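Local structure of DsbA family protein (Salmonella typhimurium, 7JVE) at residues P129-V141 with L167-L180. The protein acts as a trimeric thioredoxin-like enzyme with both thiol oxidase and disulfide isomerase activities. Sequence-based numbering, arbitrary orientation.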
ATOM      1  N   PRO A 129     -27.513  10.067   3.942  1.00 22.51           N
ATOM      2  CA  PRO A 129     -28.709  10.369   3.126  1.00 22.63           C
ATOM      3  C   PRO A 129     -28.937   9.377   1.983  1.00 22.32           C
ATOM      4  O   PRO A 129     -30.068   8.903   1.795  1.00 21.43           O
ATOM      5  CB  PRO A 129     -28.443  11.804   2.631  1.00 25.02           C
ATOM      6  CG  PRO A 129     -27.422  12.383   3.600  1.00 23.33           C
ATOM      7  CD  PRO A 129     -26.565  11.201   3.995  1.00 22.31           C
ATOM      8  N   VAL A 130     -27.892   9.011   1.240  1.00 22.45           N
ATOM      9  CA  VAL A 130     -28.049   8.067   0.132  1.00 22.24           C
ATOM     10  C   VAL A 130     -28.287   6.643   0.644  1.00 22.51           C
ATOM     11  O   VAL A 130     -29.192   5.944   0.165  1.00 23.37           O
ATOM     12  CB  VAL A 130     -26.837   8.143  -0.819  1.00 26.32           C
ATOM     13  CG1 VAL A 130     -26.859   7.014  -1.816  1.00 19.82           C
ATOM     14  CG2 VAL A 130     -26.855   9.482  -1.562  1.00 25.13           C
ATOM     15  N   SER A 131     -27.485   6.180   1.611  1.00 20.65           N
ATOM     16  CA  SER A 131     -27.714   4.838   2.152  1.00 22.88           C
ATOM     17  C   SER A 131     -29.104   4.721   2.768  1.00 23.11           C
ATOM     18  O   SER A 131     -29.803   3.724   2.551  1.00 20.56           O
ATOM     19  CB  SER A 131     -26.642   4.463   3.186  1.00 19.27           C
ATOM     20  OG  SER A 131     -25.387   4.298   2.570  1.00 22.29           O
ATOM     21  N   GLY A 132     -29.521   5.732   3.538  1.00 20.61           N
ATOM     22  CA  GLY A 132     -30.841   5.680   4.146  1.00 19.31           C
ATOM     23  C   GLY A 132     -31.950   5.642   3.114  1.00 21.42           C
ATOM     24  O   GLY A 132     -32.919   4.893   3.261  1.00 26.11           O
ATOM     25  N   LEU A 133     -31.837   6.468   2.070  1.00 22.31           N
ATOM     26  CA  LEU A 133     -32.831   6.463   1.002  1.00 22.06           C
ATOM     27  C   LEU A 133     -32.877   5.114   0.302  1.00 22.55           C
ATOM     28  O   LEU A 133     -33.960   4.621  -0.030  1.00 21.95           O
ATOM     29  CB  LEU A 133     -32.540   7.570  -0.021  1.00 19.78           C
ATOM     30  CG  LEU A 133     -33.501   7.564  -1.225  1.00 21.34           C
ATOM     31  CD1 LEU A 133     -34.958   7.679  -0.751  1.00 22.78           C
ATOM     32  CD2 LEU A 133     -33.198   8.647  -2.294  1.00 22.44           C
ATOM     33  N   ALA A 134     -31.708   4.517   0.030  1.00 23.18           N
ATOM     34  CA  ALA A 134     -31.703   3.231  -0.656  1.00 20.60           C
ATOM     35  C   ALA A 134     -32.296   2.147   0.228  1.00 20.96           C
ATOM     36  O   ALA A 134     -32.964   1.238  -0.274  1.00 19.08           O
ATOM     37  CB  ALA A 134     -30.283   2.851  -1.098  1.00 19.54           C
ATOM     38  N   ALA A 135     -32.093   2.249   1.543  1.00 18.97           N
ATOM     39  CA  ALA A 135     -32.704   1.297   2.461  1.00 21.22           C
ATOM     40  C   ALA A 135     -34.224   1.478   2.529  1.00 23.00           C
ATOM     41  O   ALA A 135     -34.956   0.489   2.637  1.00 20.93           O
ATOM     42  CB  ALA A 135     -32.055   1.412   3.844  1.00 16.14           C
ATOM     43  N   ARG A 136     -34.727   2.725   2.453  1.00 22.97           N
ATOM     44  CA  ARG A 136     -36.180   2.941   2.435  1.00 21.81           C
ATOM     45  C   ARG A 136     -36.825   2.262   1.232  1.00 22.81           C
ATOM     46  O   ARG A 136     -37.843   1.569   1.371  1.00 21.47           O
ATOM     47  CB  ARG A 136     -36.524   4.429   2.407  1.00 20.55           C
ATOM     48  CG  ARG A 136     -36.319   5.194   3.696  1.00 23.84           C
ATOM     49  CD  ARG A 136     -36.825   6.644   3.534  1.00 22.10           C
ATOM     50  NE  ARG A 136     -36.446   7.438   4.695  1.00 21.66           N
ATOM     51  CZ  ARG A 136     -37.038   7.337   5.882  1.00 21.91           C
ATOM     52  NH1 ARG A 136     -38.038   6.480   6.056  1.00 24.95           N
ATOM     53  NH2 ARG A 136     -36.628   8.068   6.896  1.00 22.10           N
ATOM     54  N   VAL A 137     -36.259   2.478   0.035  1.00 22.48           N
ATOM     55  CA  VAL A 137     -36.793   1.855  -1.177  1.00 21.27           C
ATOM     56  C   VAL A 137     -36.737   0.346  -1.057  1.00 20.67           C
ATOM     57  O   VAL A 137     -37.737  -0.351  -1.277  1.00 21.83           O
ATOM     58  CB  VAL A 137     -36.026   2.328  -2.419  1.00 21.21           C
ATOM     59  CG1 VAL A 137     -36.628   1.676  -3.676  1.00 19.52           C
ATOM     60  CG2 VAL A 137     -36.024   3.843  -2.510  1.00 19.96           C
ATOM     61  N   GLY A 138     -35.565  -0.179  -0.683  1.00 21.01           N
ATOM     62  CA  GLY A 138     -35.412  -1.620  -0.569  1.00 20.00           C
ATOM     63  C   GLY A 138     -36.404  -2.232   0.403  1.00 21.64           C
ATOM     64  O   GLY A 138     -36.969  -3.295   0.147  1.00 21.04           O
ATOM     65  N   GLU A 139     -36.650  -1.556   1.522  1.00 21.88           N
ATOM     66  CA  GLU A 139     -37.607  -2.101   2.465  1.00 20.04           C
ATOM     67  C   GLU A 139     -39.015  -2.134   1.875  1.00 22.49           C
ATOM     68  O   GLU A 139     -39.746  -3.108   2.074  1.00 23.27           O
ATOM     69  CB  GLU A 139     -37.580  -1.304   3.746  1.00 20.02           C
ATOM     70  CG  GLU A 139     -38.562  -1.838   4.728  1.00 26.37           C
ATOM     71  CD  GLU A 139     -38.420  -1.188   6.062  1.00 32.48           C
ATOM     72  OE1 GLU A 139     -37.768  -1.814   6.934  1.00 37.57           O
ATOM     73  OE2 GLU A 139     -38.938  -0.054   6.219  1.00 33.71           O
ATOM     74  N   GLN A 140     -39.415  -1.084   1.150  1.00 19.95           N
ATOM     75  CA  GLN A 140     -40.719  -1.100   0.490  1.00 21.11           C
ATOM     76  C   GLN A 140     -40.805  -2.231  -0.525  1.00 20.67           C
ATOM     77  O   GLN A 140     -41.790  -2.976  -0.555  1.00 21.73           O
ATOM     78  CB  GLN A 140     -41.006   0.241  -0.191  1.00 22.64           C
ATOM     79  CG  GLN A 140     -41.319   1.345   0.773  1.00 27.58           C
ATOM     80  CD  GLN A 140     -42.521   0.994   1.640  1.00 35.80           C
ATOM     81  OE1 GLN A 140     -43.580   0.596   1.138  1.00 33.77           O
ATOM     82  NE2 GLN A 140     -42.337   1.081   2.954  1.00 33.68           N
ATOM     83  N   VAL A 141     -39.776  -2.380  -1.363  1.00 20.62           N
ATOM     84  CA  VAL A 141     -39.780  -3.460  -2.349  1.00 20.24           C
ATOM     85  C   VAL A 141     -39.864  -4.815  -1.643  1.00 21.94           C
ATOM     86  O   VAL A 141     -40.677  -5.683  -2.001  1.00 22.63           O
ATOM     87  CB  VAL A 141     -38.541  -3.352  -3.261  1.00 20.10           C
ATOM     88  CG1 VAL A 141     -38.348  -4.612  -4.130  1.00 18.21           C
ATOM     89  CG2 VAL A 141     -38.606  -2.083  -4.105  1.00 19.00           C
ATOM     90  N   LEU A 167     -23.018   7.996  -6.223  1.00 30.00           N
ATOM     91  CA  LEU A 167     -24.446   7.688  -6.159  1.00 31.54           C
ATOM     92  C   LEU A 167     -25.190   8.785  -5.396  1.00 28.85           C
ATOM     93  O   LEU A 167     -24.922   9.008  -4.213  1.00 29.16           O
ATOM     94  CB  LEU A 167     -24.680   6.336  -5.491  1.00 27.21           C
ATOM     95  CG  LEU A 167     -26.088   5.766  -5.616  1.00 29.57           C
ATOM     96  CD1 LEU A 167     -26.435   5.547  -7.071  1.00 31.11           C
ATOM     97  CD2 LEU A 167     -26.204   4.452  -4.861  1.00 30.95           C
ATOM     98  N   THR A 168     -26.130   9.453  -6.062  1.00 29.81           N
ATOM     99  CA  THR A 168     -26.905  10.530  -5.455  1.00 26.43           C
ATOM    100  C   THR A 168     -28.329  10.073  -5.142  1.00 28.13           C
ATOM    101  O   THR A 168     -28.823   9.085  -5.681  1.00 23.16           O
ATOM    102  CB  THR A 168     -26.970  11.754  -6.371  1.00 30.36           C
ATOM    103  OG1 THR A 168     -27.671  11.394  -7.565  1.00 27.65           O
ATOM    104  CG2 THR A 168     -25.579  12.298  -6.698  1.00 27.46           C
ATOM    105  N   GLU A 169     -29.006  10.838  -4.276  1.00 28.16           N
ATOM    106  CA  GLU A 169     -30.411  10.542  -4.013  1.00 28.80           C
ATOM    107  C   GLU A 169     -31.210  10.590  -5.302  1.00 25.07           C
ATOM    108  O   GLU A 169     -32.040   9.708  -5.558  1.00 26.74           O
ATOM    109  CB  GLU A 169     -30.999  11.491  -2.963  1.00 24.98           C
ATOM    110  CG  GLU A 169     -30.412  11.167  -1.603  1.00 28.34           C
ATOM    111  CD  GLU A 169     -30.931  12.015  -0.443  1.00 37.21           C
ATOM    112  OE1 GLU A 169     -32.142  12.219  -0.305  1.00 36.31           O
ATOM    113  OE2 GLU A 169     -30.099  12.546   0.322  1.00 46.57           O
ATOM    114  N   HIS A 170     -30.930  11.578  -6.154  1.00 25.15           N
ATOM    115  CA  HIS A 170     -31.578  11.638  -7.461  1.00 28.55           C
ATOM    116  C   HIS A 170     -31.447  10.323  -8.221  1.00 29.05           C
ATOM    117  O   HIS A 170     -32.411   9.880  -8.853  1.00 29.10           O
ATOM    118  CB  HIS A 170     -31.000  12.776  -8.300  1.00 32.58           C
ATOM    119  CG  HIS A 170     -31.526  12.799  -9.700  1.00 34.92           C
ATOM    120  ND1 HIS A 170     -32.784  13.278 -10.018  1.00 40.06           N
ATOM    121  CD2 HIS A 170     -30.981  12.375 -10.863  1.00 33.19           C
ATOM    122  CE1 HIS A 170     -32.988  13.153 -11.317  1.00 35.13           C
ATOM    123  NE2 HIS A 170     -31.910  12.607 -11.853  1.00 40.27           N
ATOM    124  N   ASP A 171     -30.254   9.699  -8.188  1.00 28.09           N
ATOM    125  CA  ASP A 171     -30.043   8.417  -8.868  1.00 27.83           C
ATOM    126  C   ASP A 171     -30.936   7.334  -8.283  1.00 27.28           C
ATOM    127  O   ASP A 171     -31.520   6.523  -9.007  1.00 27.19           O
ATOM    128  CB  ASP A 171     -28.582   7.961  -8.752  1.00 27.03           C
ATOM    129  CG  ASP A 171     -27.616   8.811  -9.547  1.00 34.00           C
ATOM    130  OD1 ASP A 171     -27.992   9.325 -10.626  1.00 33.98           O
ATOM    131  OD2 ASP A 171     -26.452   8.951  -9.080  1.00 37.08           O
ATOM    132  N   VAL A 172     -30.994   7.266  -6.958  1.00 25.26           N
ATOM    133  CA  VAL A 172     -31.801   6.250  -6.295  1.00 25.01           C
ATOM    134  C   VAL A 172     -33.271   6.426  -6.656  1.00 26.16           C
ATOM    135  O   VAL A 172     -33.947   5.471  -7.056  1.00 24.99           O
ATOM    136  CB  VAL A 172     -31.559   6.302  -4.774  1.00 21.86           C
ATOM    137  CG1 VAL A 172     -32.456   5.310  -4.027  1.00 20.59           C
ATOM    138  CG2 VAL A 172     -30.092   6.023  -4.496  1.00 19.70           C
ATOM    139  N   TYR A 173     -33.783   7.661  -6.544  1.00 23.23           N
ATOM    140  CA  TYR A 173     -35.173   7.913  -6.905  1.00 24.85           C
ATOM    141  C   TYR A 173     -35.438   7.538  -8.352  1.00 28.12           C
ATOM    142  O   TYR A 173     -36.506   6.998  -8.678  1.00 30.71           O
ATOM    143  CB  TYR A 173     -35.533   9.383  -6.714  1.00 25.46           C
ATOM    144  CG  TYR A 173     -35.676   9.846  -5.296  1.00 24.31           C
ATOM    145  CD1 TYR A 173     -36.476   9.166  -4.400  1.00 23.06           C
ATOM    146  CD2 TYR A 173     -35.036  10.996  -4.868  1.00 24.52           C
ATOM    147  CE1 TYR A 173     -36.606   9.608  -3.113  1.00 25.30           C
ATOM    148  CE2 TYR A 173     -35.162  11.448  -3.603  1.00 24.44           C
ATOM    149  CZ  TYR A 173     -35.955  10.759  -2.726  1.00 25.86           C
ATOM    150  OH  TYR A 173     -36.073  11.222  -1.443  1.00 27.02           O
ATOM    151  N   THR A 174     -34.490   7.849  -9.240  1.00 25.30           N
ATOM    152  CA  THR A 174     -34.703   7.609 -10.661  1.00 27.75           C
ATOM    153  C   THR A 174     -34.853   6.122 -10.933  1.00 25.84           C
ATOM    154  O   THR A 174     -35.747   5.703 -11.667  1.00 30.33           O
ATOM    155  CB  THR A 174     -33.555   8.195 -11.483  1.00 34.83           C
ATOM    156  OG1 THR A 174     -33.580   9.620 -11.390  1.00 31.99           O
ATOM    157  CG2 THR A 174     -33.695   7.810 -12.957  1.00 29.34           C
ATOM    158  N   LEU A 175     -33.988   5.304 -10.342  1.00 30.02           N
ATOM    159  CA  LEU A 175     -34.195   3.867 -10.438  1.00 29.74           C
ATOM    160  C   LEU A 175     -35.465   3.453  -9.697  1.00 30.61           C
ATOM    161  O   LEU A 175     -36.243   2.632 -10.203  1.00 28.71           O
ATOM    162  CB  LEU A 175     -32.975   3.114  -9.901  1.00 23.36           C
ATOM    163  CG  LEU A 175     -32.998   1.579 -10.010  1.00 27.78           C
ATOM    164  CD1 LEU A 175     -33.057   1.081 -11.465  1.00 26.11           C
ATOM    165  CD2 LEU A 175     -31.814   0.928  -9.282  1.00 22.16           C
ATOM    166  N   ALA A 176     -35.715   4.042  -8.515  1.00 24.24           N
ATOM    167  CA  ALA A 176     -36.793   3.540  -7.663  1.00 26.96           C
ATOM    168  C   ALA A 176     -38.171   3.725  -8.292  1.00 30.01           C
ATOM    169  O   ALA A 176     -39.091   2.963  -7.985  1.00 27.98           O
ATOM    170  CB  ALA A 176     -36.752   4.209  -6.291  1.00 24.11           C
ATOM    171  N   GLN A 177     -38.348   4.724  -9.161  1.00 29.04           N
ATOM    172  CA  GLN A 177     -39.660   4.894  -9.779  1.00 31.73           C
ATOM    173  C   GLN A 177     -40.108   3.652 -10.543  1.00 30.90           C
ATOM    174  O   GLN A 177     -41.310   3.479 -10.757  1.00 30.84           O
ATOM    175  CB  GLN A 177     -39.671   6.116 -10.703  1.00 29.37           C
ATOM    176  CG  GLN A 177     -38.773   5.969 -11.917  1.00 32.90           C
ATOM    177  CD  GLN A 177     -38.581   7.293 -12.649  1.00 36.12           C
ATOM    178  OE1 GLN A 177     -39.432   8.173 -12.588  1.00 36.30           O
ATOM    179  NE2 GLN A 177     -37.459   7.433 -13.350  1.00 40.97           N
ATOM    180  N   HIS A 178     -39.185   2.771 -10.930  1.00 30.57           N
ATOM    181  CA  HIS A 178     -39.536   1.536 -11.623  1.00 31.68           C
ATOM    182  C   HIS A 178     -39.868   0.379 -10.683  1.00 32.11           C
ATOM    183  O   HIS A 178     -40.347  -0.657 -11.150  1.00 32.85           O
ATOM    184  CB  HIS A 178     -38.393   1.127 -12.566  1.00 32.06           C
ATOM    185  CG  HIS A 178     -38.046   2.195 -13.554  1.00 39.13           C
ATOM    186  ND1 HIS A 178     -38.928   2.615 -14.531  1.00 38.92           N
ATOM    187  CD2 HIS A 178     -36.946   2.977 -13.678  1.00 37.15           C
ATOM    188  CE1 HIS A 178     -38.374   3.589 -15.234  1.00 38.42           C
ATOM    189  NE2 HIS A 178     -37.173   3.829 -14.735  1.00 46.33           N
ATOM    190  N   TYR A 179     -39.627   0.518  -9.379  1.00 28.92           N
ATOM    191  CA  TYR A 179     -39.899  -0.561  -8.446  1.00 28.67           C
ATOM    192  C   TYR A 179     -41.017  -0.253  -7.470  1.00 28.84           C
ATOM    193  O   TYR A 179     -41.532  -1.182  -6.839  1.00 29.12           O
ATOM    194  CB  TYR A 179     -38.638  -0.913  -7.642  1.00 26.77           C
ATOM    195  CG  TYR A 179     -37.582  -1.566  -8.491  1.00 30.18           C
ATOM    196  CD1 TYR A 179     -36.811  -0.816  -9.376  1.00 24.83           C
ATOM    197  CD2 TYR A 179     -37.366  -2.935  -8.428  1.00 27.17           C
ATOM    198  CE1 TYR A 179     -35.859  -1.408 -10.151  1.00 24.34           C
ATOM    199  CE2 TYR A 179     -36.415  -3.528  -9.203  1.00 24.69           C
ATOM    200  CZ  TYR A 179     -35.662  -2.760 -10.058  1.00 24.37           C
ATOM    201  OH  TYR A 179     -34.714  -3.362 -10.838  1.00 31.32           O
ATOM    202  N   LEU A 180     -41.397   1.010  -7.327  1.00 27.14           N
ATOM    203  CA  LEU A 180     -42.409   1.423  -6.368  1.00 24.85           C
ATOM    204  C   LEU A 180     -43.596   1.972  -7.128  1.00 26.34           C
ATOM    205  O   LEU A 180     -43.441   2.469  -8.244  1.00 29.31           O
ATOM    206  CB  LEU A 180     -41.857   2.495  -5.431  1.00 25.75           C
ATOM    207  CG  LEU A 180     -40.647   2.102  -4.577  1.00 26.42           C
ATOM    208  CD1 LEU A 180     -40.185   3.329  -3.758  1.00 24.64           C
ATOM    209  CD2 LEU A 180     -40.938   0.887  -3.688  1.00 20.75           C
TER
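Leu-133 lays a methyl group on the ring of Tyr-173 where helical segment 129-141 runs almost parallel to helix 169-176, the segment axes approaching to 9.6 Å at an angle of 13°. The leucine's CB is directed at the second helix, and with CG anti to the backbone N (chi1 176°) the next atom, CG, rests against Val-172 CG1 at 3.7 Å. There the chain forks: CD1 touches Tyr-173 CE1, while CD2 sits over the middle of the tyrosine ring, 3.5 Å from its centroid, in a CH-pi contact. The same CD2 also packs against the CB of Glu-169. Val-172 answers as a knob in a hole formed by Val-130, Leu-133, Ala-134 and Val-137. One turn further on, Val-137 CG1 reaches Ala-176 CB at 3.6 Å and also meets Leu-180 CD1; Leu-180 CD2 touches both Gln-140 CB and Val-141 CG2. At the other end, Val-130 packs on the backbone of Leu-167 and Glu-169, beside the capping box in which Asp-171 N bonds to Thr-168 OG1 (3.2 Å) and Thr-168 N to Asp-171 OD2. The pair belongs to the helical part of this DsbA-like fold: helix 147-159 packs against Ala-134 and Val-137, and helix 182-193 against Leu-133 and Glu-169, while Ser-131 meets Asp-91 and Pro-122 in the loops after strands 84-90 and 115-120, and Gln-93, next to the Cys-94–Cys-97 disulfide, touches Val-130 and bonds to Leu-167 N.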